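Side-chain contacts in acidocalcisomal pyrophosphatase (Trypanosoma cruzi, PDB 5CUV), which probably hydrolyses inorganic pyrophosphate to phosphate in a magnesium-dependent reaction, as in other soluble pyrophosphatases of its family: residues P51-C54 with T59-D62; R171-L176 with R182-F187; D281-G286 with S398-G403. All blocks are in the same frame, centred on the assembly; numbering follows the deposited sequence.

In the fold
Three contacts sample distant parts of this chain. Interaction 1 is the buried one: a methyl group meets the first turn of a second short helix in the N-terminal region, with no hydrogen bond crossing between the segments. Interactions 2 and 3 lie nearer the surface, their centres about 30 Å apart and about 73 and 69 Å, respectively, from that of interaction 1, on the far side of the chain's centre. No secondary-structure element is shared among the three. In interaction 2 the strands of a hairpin are joined by backbone hydrogen bonds and one cation-pi pair, whereas interaction 3 sets a loop against the C-terminal helix through apolar and Met-aromatic packing alone.

Interaction 1 of 3, residues P51-C54 with T59-D62; sequences PEAC and TEFD
Glu60 OE2 is held by two groups, a salt bridge to Arg82 on helix 73-87 and a hydrogen bond from the backbone N of Ile36, while OE1 is bonded to the N of Leu50, just ahead of helix 51-56. Between this carboxylate and the backbone of Glu60, the aliphatic part of the side chain faces Ala53. With CG anti to the carbonyl carbon (chi1 -56°), the CG methylene meets the methyl of Ala53, Ala53 CB lying 4.1 Å from Glu60 CG; the extended chain beyond it carries the carboxylate on to Arg82, Ile36 and Leu50. The same methyl also comes alongside the start of helix 60-66, with Ala53 CB 4.3 Å from Thr59 C. The small side chain allows a close approach of the two backbones, and Ala53 CA is 5.5 Å from Glu60 CA. Thr59 is the N-cap of the second helix. Thr59 OG1 accepts from Asp62 N at 2.9 Å, nearly straight (165°), so a backbone N-H of the first turn is satisfied by the cap. The side chain of Asp62 makes a salt bridge to Arg366 of a neighbouring subunit. The contact therefore joins two consecutive short helices, 51-56 and 60-66, across the brief connection between them, and helix 73-87 lies against the first of them through Pro51 and Glu52.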
# COMPACT_ATOMS: atom_id res chain seq x y z
N PRO A 51 -41.61 7.68 -29.64
CA PRO A 51 -41.17 8.49 -30.77
C PRO A 51 -39.97 9.39 -30.45
O PRO A 51 -39.03 9.44 -31.23
CB PRO A 51 -42.43 9.29 -31.13
CG PRO A 51 -43.16 9.40 -29.82
CD PRO A 51 -43.00 7.99 -29.27
N GLU A 52 -39.98 10.09 -29.32
CA GLU A 52 -38.84 10.96 -29.01
C GLU A 52 -37.48 10.25 -29.10
O GLU A 52 -36.47 10.88 -29.42
CB GLU A 52 -39.03 11.66 -27.64
CG GLU A 52 -39.79 10.90 -26.57
CD GLU A 52 -41.33 10.73 -26.84
OE1 GLU A 52 -42.08 11.75 -26.92
OE2 GLU A 52 -41.77 9.55 -26.95
N ALA A 53 -37.46 8.95 -28.85
CA ALA A 53 -36.23 8.17 -28.94
C ALA A 53 -35.87 7.99 -30.42
O ALA A 53 -34.84 8.47 -30.86
CB ALA A 53 -36.41 6.84 -28.26
N CYS A 54 -36.73 7.31 -31.18
CA CYS A 54 -36.52 7.11 -32.62
C CYS A 54 -36.10 8.37 -33.38
O CYS A 54 -35.16 8.34 -34.17
CB CYS A 54 -37.81 6.62 -33.29
SG CYS A 54 -38.74 5.46 -32.30
N THR A 59 -31.46 5.31 -28.03
CA THR A 59 -32.35 4.31 -27.47
C THR A 59 -33.13 4.93 -26.33
O THR A 59 -32.73 5.95 -25.79
CB THR A 59 -31.59 3.14 -26.82
OG1 THR A 59 -30.94 3.62 -25.63
CG2 THR A 59 -30.56 2.52 -27.80
N GLU A 60 -34.21 4.29 -25.92
CA GLU A 60 -34.97 4.82 -24.79
C GLU A 60 -34.10 4.76 -23.51
O GLU A 60 -34.11 5.68 -22.67
CB GLU A 60 -36.22 3.98 -24.52
CG GLU A 60 -37.18 3.80 -25.68
CD GLU A 60 -38.47 3.13 -25.21
OE1 GLU A 60 -39.47 3.30 -25.90
OE2 GLU A 60 -38.51 2.43 -24.16
N PHE A 61 -33.37 3.66 -23.35
CA PHE A 61 -32.54 3.54 -22.16
C PHE A 61 -31.68 4.75 -22.04
O PHE A 61 -31.62 5.35 -20.99
CB PHE A 61 -31.63 2.32 -22.17
CG PHE A 61 -30.90 2.16 -20.91
CD1 PHE A 61 -31.53 1.62 -19.80
CD2 PHE A 61 -29.61 2.71 -20.75
CE1 PHE A 61 -30.94 1.64 -18.54
CE2 PHE A 61 -28.97 2.76 -19.46
CZ PHE A 61 -29.66 2.22 -18.35
N ASP A 62 -31.03 5.09 -23.13
CA ASP A 62 -30.13 6.22 -23.18
C ASP A 62 -30.78 7.57 -22.92
O ASP A 62 -30.16 8.46 -22.32
CB ASP A 62 -29.43 6.27 -24.54
CG ASP A 62 -28.24 5.33 -24.62
OD1 ASP A 62 -27.95 4.63 -23.62
OD2 ASP A 62 -27.60 5.28 -25.69

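Interaction 2 of 3, residues R171-L176 with R182-F187; sequences RETGEL and RVLYYF
A beta hairpin, strands 166-173 and 182-189, brings Arg171, Glu172 and Thr173 alongside Leu184, Val183 and Arg182. Arg171 and Leu184 form a hydrogen-bonded antiparallel pair: Arg171 N reaches Leu184 O at 2.9 Å, and Leu184 N returns to Arg171 O at 2.7 Å. One step on, Glu172 faces Val183 as a non-hydrogen-bonded pair. Beyond it, Arg182 N bonds to Thr173 O at 3.1 Å, while the reverse bond from Thr173 N to Arg182 O is weak.

On the face that carries Arg171, Thr173, Arg182 and Leu184, the Arg171 side chain leans across to Tyr186. Its chain is extended from CG to NE (chi2 -159°), which carries the guanidinium over one face of the phenol ring. NH1 stands above the ring centre, and Arg171 CZ is 4.3 Å from the centroid of the Tyr186 ring: a cation-pi contact, with the two planes 56° apart instead of stacked flat. NH2 of the same group makes a salt bridge to Glu195, at the start of strand 195-198. That strand and strand 249-254 both pair with 182-189, so the hairpin is part of a larger antiparallel sheet. Further along the same face, Thr173 CG2 meets Leu184 CG at 4.2 Å, the two side chains crossing at about a right angle. Arg182 turns its end away from Thr173, bent at chi2, to form a salt bridge with Glu244.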
# COMPACT_ATOMS: atom_id res chain seq x y z
N ARG A 171 -0.23 -6.71 30.70
CA ARG A 171 0.49 -5.87 31.64
C ARG A 171 1.74 -6.58 31.97
O ARG A 171 1.73 -7.77 32.16
CB ARG A 171 -0.25 -5.68 32.94
CG ARG A 171 -1.52 -4.96 32.80
CD ARG A 171 -1.92 -4.37 34.15
NE ARG A 171 -3.22 -3.73 34.02
CZ ARG A 171 -4.38 -4.31 34.33
NH1 ARG A 171 -4.40 -5.55 34.83
NH2 ARG A 171 -5.52 -3.66 34.12
N GLU A 172 2.83 -5.86 31.99
CA GLU A 172 4.10 -6.46 32.37
C GLU A 172 4.23 -6.29 33.88
O GLU A 172 3.54 -5.47 34.48
CB GLU A 172 5.26 -5.75 31.68
CG GLU A 172 5.17 -5.75 30.17
CD GLU A 172 6.41 -5.13 29.53
OE1 GLU A 172 6.20 -4.22 28.72
OE2 GLU A 172 7.58 -5.53 29.81
N THR A 173 5.08 -7.09 34.50
CA THR A 173 5.32 -6.98 35.93
C THR A 173 6.67 -7.61 36.06
O THR A 173 7.06 -8.41 35.23
CB THR A 173 4.36 -7.82 36.79
OG1 THR A 173 4.75 -9.20 36.71
CG2 THR A 173 2.88 -7.64 36.33
N GLY A 174 7.38 -7.27 37.11
CA GLY A 174 8.69 -7.85 37.30
C GLY A 174 9.70 -7.02 36.55
O GLY A 174 9.38 -5.98 35.96
N GLU A 175 10.92 -7.54 36.55
CA GLU A 175 12.09 -6.92 35.94
C GLU A 175 12.47 -7.78 34.74
O GLU A 175 12.59 -9.00 34.84
CB GLU A 175 13.23 -6.97 36.95
CG GLU A 175 13.96 -5.69 37.27
CD GLU A 175 15.29 -5.99 38.03
OE1 GLU A 175 16.35 -6.19 37.35
OE2 GLU A 175 15.28 -6.05 39.30
N LEU A 176 12.64 -7.11 33.61
CA LEU A 176 13.04 -7.72 32.37
C LEU A 176 14.44 -8.33 32.55
O LEU A 176 15.35 -7.68 33.08
CB LEU A 176 13.06 -6.64 31.31
CG LEU A 176 13.11 -7.09 29.86
CD1 LEU A 176 12.00 -8.15 29.56
CD2 LEU A 176 12.91 -5.85 29.00
N ARG A 182 6.97 -11.16 33.74
CA ARG A 182 5.83 -11.88 33.25
C ARG A 182 4.98 -10.85 32.50
O ARG A 182 4.98 -9.66 32.85
CB ARG A 182 5.02 -12.43 34.42
CG ARG A 182 5.65 -13.54 35.29
CD ARG A 182 5.62 -14.83 34.56
NE ARG A 182 6.15 -15.96 35.29
CZ ARG A 182 7.39 -16.02 35.79
NH1 ARG A 182 8.23 -15.00 35.64
NH2 ARG A 182 7.80 -17.13 36.39
N VAL A 183 4.28 -11.31 31.47
CA VAL A 183 3.39 -10.46 30.75
C VAL A 183 2.05 -11.12 31.07
O VAL A 183 1.80 -12.25 30.69
CB VAL A 183 3.69 -10.45 29.21
CG1 VAL A 183 2.62 -9.56 28.46
CG2 VAL A 183 5.05 -9.86 28.94
N LEU A 184 1.17 -10.40 31.79
CA LEU A 184 -0.16 -10.92 32.19
C LEU A 184 -1.25 -10.49 31.22
O LEU A 184 -1.10 -9.45 30.58
CB LEU A 184 -0.56 -10.41 33.58
CG LEU A 184 0.34 -10.61 34.83
CD1 LEU A 184 -0.55 -11.03 35.96
CD2 LEU A 184 1.35 -11.65 34.62
N TYR A 185 -2.33 -11.28 31.13
CA TYR A 185 -3.47 -10.97 30.25
C TYR A 185 -4.81 -10.77 30.95
O TYR A 185 -5.15 -11.42 31.92
CB TYR A 185 -3.61 -12.07 29.19
CG TYR A 185 -2.43 -12.17 28.23
CD1 TYR A 185 -1.27 -12.86 28.60
CD2 TYR A 185 -2.45 -11.55 26.97
CE1 TYR A 185 -0.18 -12.94 27.76
CE2 TYR A 185 -1.34 -11.61 26.09
CZ TYR A 185 -0.21 -12.31 26.49
OH TYR A 185 0.92 -12.44 25.67
N TYR A 186 -5.60 -9.83 30.47
CA TYR A 186 -6.90 -9.58 31.07
C TYR A 186 -7.90 -9.23 30.01
O TYR A 186 -7.57 -8.73 28.94
CB TYR A 186 -6.87 -8.36 31.98
CG TYR A 186 -5.86 -8.39 33.07
CD1 TYR A 186 -4.52 -8.23 32.78
CD2 TYR A 186 -6.25 -8.68 34.39
CE1 TYR A 186 -3.58 -8.39 33.75
CE2 TYR A 186 -5.32 -8.84 35.36
CZ TYR A 186 -3.98 -8.71 35.05
OH TYR A 186 -3.00 -8.96 35.99
N PHE A 187 -9.16 -9.43 30.34
CA PHE A 187 -10.25 -9.03 29.49
C PHE A 187 -10.87 -7.89 30.25
O PHE A 187 -10.92 -7.88 31.50
CB PHE A 187 -11.32 -10.10 29.37
CG PHE A 187 -10.98 -11.16 28.40
CD1 PHE A 187 -9.83 -11.07 27.62
CD2 PHE A 187 -11.83 -12.20 28.22
CE1 PHE A 187 -9.53 -12.01 26.68
CE2 PHE A 187 -11.54 -13.15 27.28
CZ PHE A 187 -10.38 -13.06 26.49

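Interaction 3 of 3, residues D281-G286 with S398-G403; sequences DVVFEG and SHYMWG
Met401, present as selenomethionine, points its CB from the C-terminal helix toward the loop that carries Val283 and Phe284. Next along the chain, Met401 CG touches both loop residues, 3.9 Å from Val283 CG1 and 3.5 Å from Phe284 CE1. The selenium then settles beside the Phe284 ring, near the ring plane: Met401 SE lies 3.5 Å from Phe284 CE1. Met401 SE is 4.8 Å from the centroid of the Phe284 ring and 84° off the normal, a Met-aromatic contact made at the edge of the ring. Roughly at right angles to that approach, Met401 SE also meets Val283 CG1 at 3.8 Å. The bend at chi3 (-76°) keeps the terminal methyl near the same ring corner, with Met401 CE 4.1 Å from Phe284 CE1.

These residues pack the loop between strands 269-272 and 296-299 onto helix 388-412. The loop later supplies Asp291, which with Asp296 and Asp328 forms the magnesium site; the Met401 side chain is about 11 Å from the bound magnesium. Tyr400, the residue before Met401, is a further neighbour of Val283: Val283 CG2 comes up to the edge of the Tyr400 ring, 4.2 Å from Tyr400 CE2. Along the same helix, Val283 also touches Asn404, and Phe284 touches Glu397.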
# COMPACT_ATOMS: atom_id res chain seq x y z
N ASP A 281 1.29 -37.13 23.32
CA ASP A 281 0.54 -38.39 23.25
C ASP A 281 -0.10 -38.34 21.88
O ASP A 281 -0.70 -37.32 21.51
CB ASP A 281 -0.63 -38.47 24.26
CG ASP A 281 -0.17 -38.52 25.70
OD1 ASP A 281 0.57 -39.48 26.03
OD2 ASP A 281 -0.53 -37.60 26.49
N VAL A 282 0.03 -39.38 21.09
CA VAL A 282 -0.69 -39.31 19.84
C VAL A 282 -2.14 -39.33 20.41
O VAL A 282 -2.37 -40.00 21.42
CB VAL A 282 -0.39 -40.55 18.98
CG1 VAL A 282 -1.50 -40.76 17.98
CG2 VAL A 282 0.94 -40.35 18.27
N VAL A 283 -3.09 -38.57 19.84
CA VAL A 283 -4.48 -38.58 20.37
C VAL A 283 -5.55 -39.10 19.35
O VAL A 283 -6.65 -39.48 19.75
CB VAL A 283 -4.91 -37.15 21.02
CG1 VAL A 283 -3.67 -36.38 21.51
CG2 VAL A 283 -5.71 -36.30 20.05
N PHE A 284 -5.23 -39.09 18.05
CA PHE A 284 -6.14 -39.64 17.02
C PHE A 284 -5.31 -40.45 16.04
O PHE A 284 -4.08 -40.29 15.98
CB PHE A 284 -6.99 -38.57 16.30
CG PHE A 284 -6.25 -37.33 15.92
CD1 PHE A 284 -5.62 -36.55 16.90
CD2 PHE A 284 -6.19 -36.92 14.60
CE1 PHE A 284 -4.95 -35.39 16.57
CE2 PHE A 284 -5.52 -35.74 14.24
CZ PHE A 284 -4.90 -34.97 15.23
N GLU A 285 -5.99 -41.33 15.29
CA GLU A 285 -5.41 -42.30 14.33
C GLU A 285 -4.30 -41.92 13.30
O GLU A 285 -3.64 -42.80 12.74
CB GLU A 285 -6.56 -43.06 13.64
CG GLU A 285 -7.43 -43.83 14.66
CD GLU A 285 -8.51 -44.73 14.04
OE1 GLU A 285 -8.97 -44.42 12.91
OE2 GLU A 285 -8.92 -45.72 14.69
N GLY A 286 -4.12 -40.64 13.05
CA GLY A 286 -3.06 -40.19 12.16
C GLY A 286 -2.30 -39.18 13.01
O GLY A 286 -1.87 -38.11 12.55
N SER A 398 -4.90 -29.50 15.89
CA SER A 398 -4.26 -28.97 17.06
C SER A 398 -5.29 -28.32 17.94
O SER A 398 -5.15 -28.25 19.17
CB SER A 398 -3.21 -27.96 16.65
OG SER A 398 -2.46 -27.58 17.78
N HIS A 399 -6.33 -27.81 17.32
CA HIS A 399 -7.33 -27.17 18.13
C HIS A 399 -8.12 -28.31 18.80
O HIS A 399 -8.43 -28.29 20.02
CB HIS A 399 -8.20 -26.28 17.27
CG HIS A 399 -9.19 -25.49 18.05
ND1 HIS A 399 -8.88 -24.88 19.25
CD2 HIS A 399 -10.47 -25.18 17.79
CE1 HIS A 399 -9.93 -24.23 19.70
NE2 HIS A 399 -10.92 -24.39 18.83
N TYR A 400 -8.42 -29.33 18.01
CA TYR A 400 -9.13 -30.47 18.51
C TYR A 400 -8.42 -31.05 19.77
O TYR A 400 -9.06 -31.18 20.82
CB TYR A 400 -9.31 -31.53 17.39
CG TYR A 400 -9.90 -32.83 17.94
CD1 TYR A 400 -11.29 -33.02 17.99
CD2 TYR A 400 -9.06 -33.81 18.54
CE1 TYR A 400 -11.83 -34.13 18.61
CE2 TYR A 400 -9.59 -34.90 19.17
CZ TYR A 400 -10.98 -35.07 19.21
OH TYR A 400 -11.55 -36.16 19.90
N MSE A 401 -7.11 -31.37 19.66
CA MSE A 401 -6.36 -31.90 20.79
C MSE A 401 -6.32 -30.92 21.94
O MSE A 401 -6.32 -31.30 23.10
CB MSE A 401 -4.92 -32.18 20.37
CG MSE A 401 -4.79 -33.32 19.37
SE MSE A 401 -2.98 -33.75 18.90
CE MSE A 401 -2.64 -32.25 17.70
N TRP A 402 -6.29 -29.64 21.66
CA TRP A 402 -6.33 -28.70 22.78
C TRP A 402 -7.70 -28.85 23.44
O TRP A 402 -7.81 -28.73 24.66
CB TRP A 402 -6.20 -27.24 22.35
CG TRP A 402 -6.59 -26.31 23.39
CD1 TRP A 402 -5.83 -25.87 24.38
CD2 TRP A 402 -7.86 -25.65 23.51
NE1 TRP A 402 -6.51 -24.95 25.14
CE2 TRP A 402 -7.77 -24.80 24.63
CE3 TRP A 402 -9.06 -25.69 22.78
CZ2 TRP A 402 -8.83 -23.99 25.04
CZ3 TRP A 402 -10.13 -24.87 23.20
CH2 TRP A 402 -10.00 -24.03 24.31
N GLY A 403 -8.72 -29.08 22.62
CA GLY A 403 -10.06 -29.16 23.14
C GLY A 403 -10.22 -30.37 24.02
O GLY A 403 -10.86 -30.31 25.10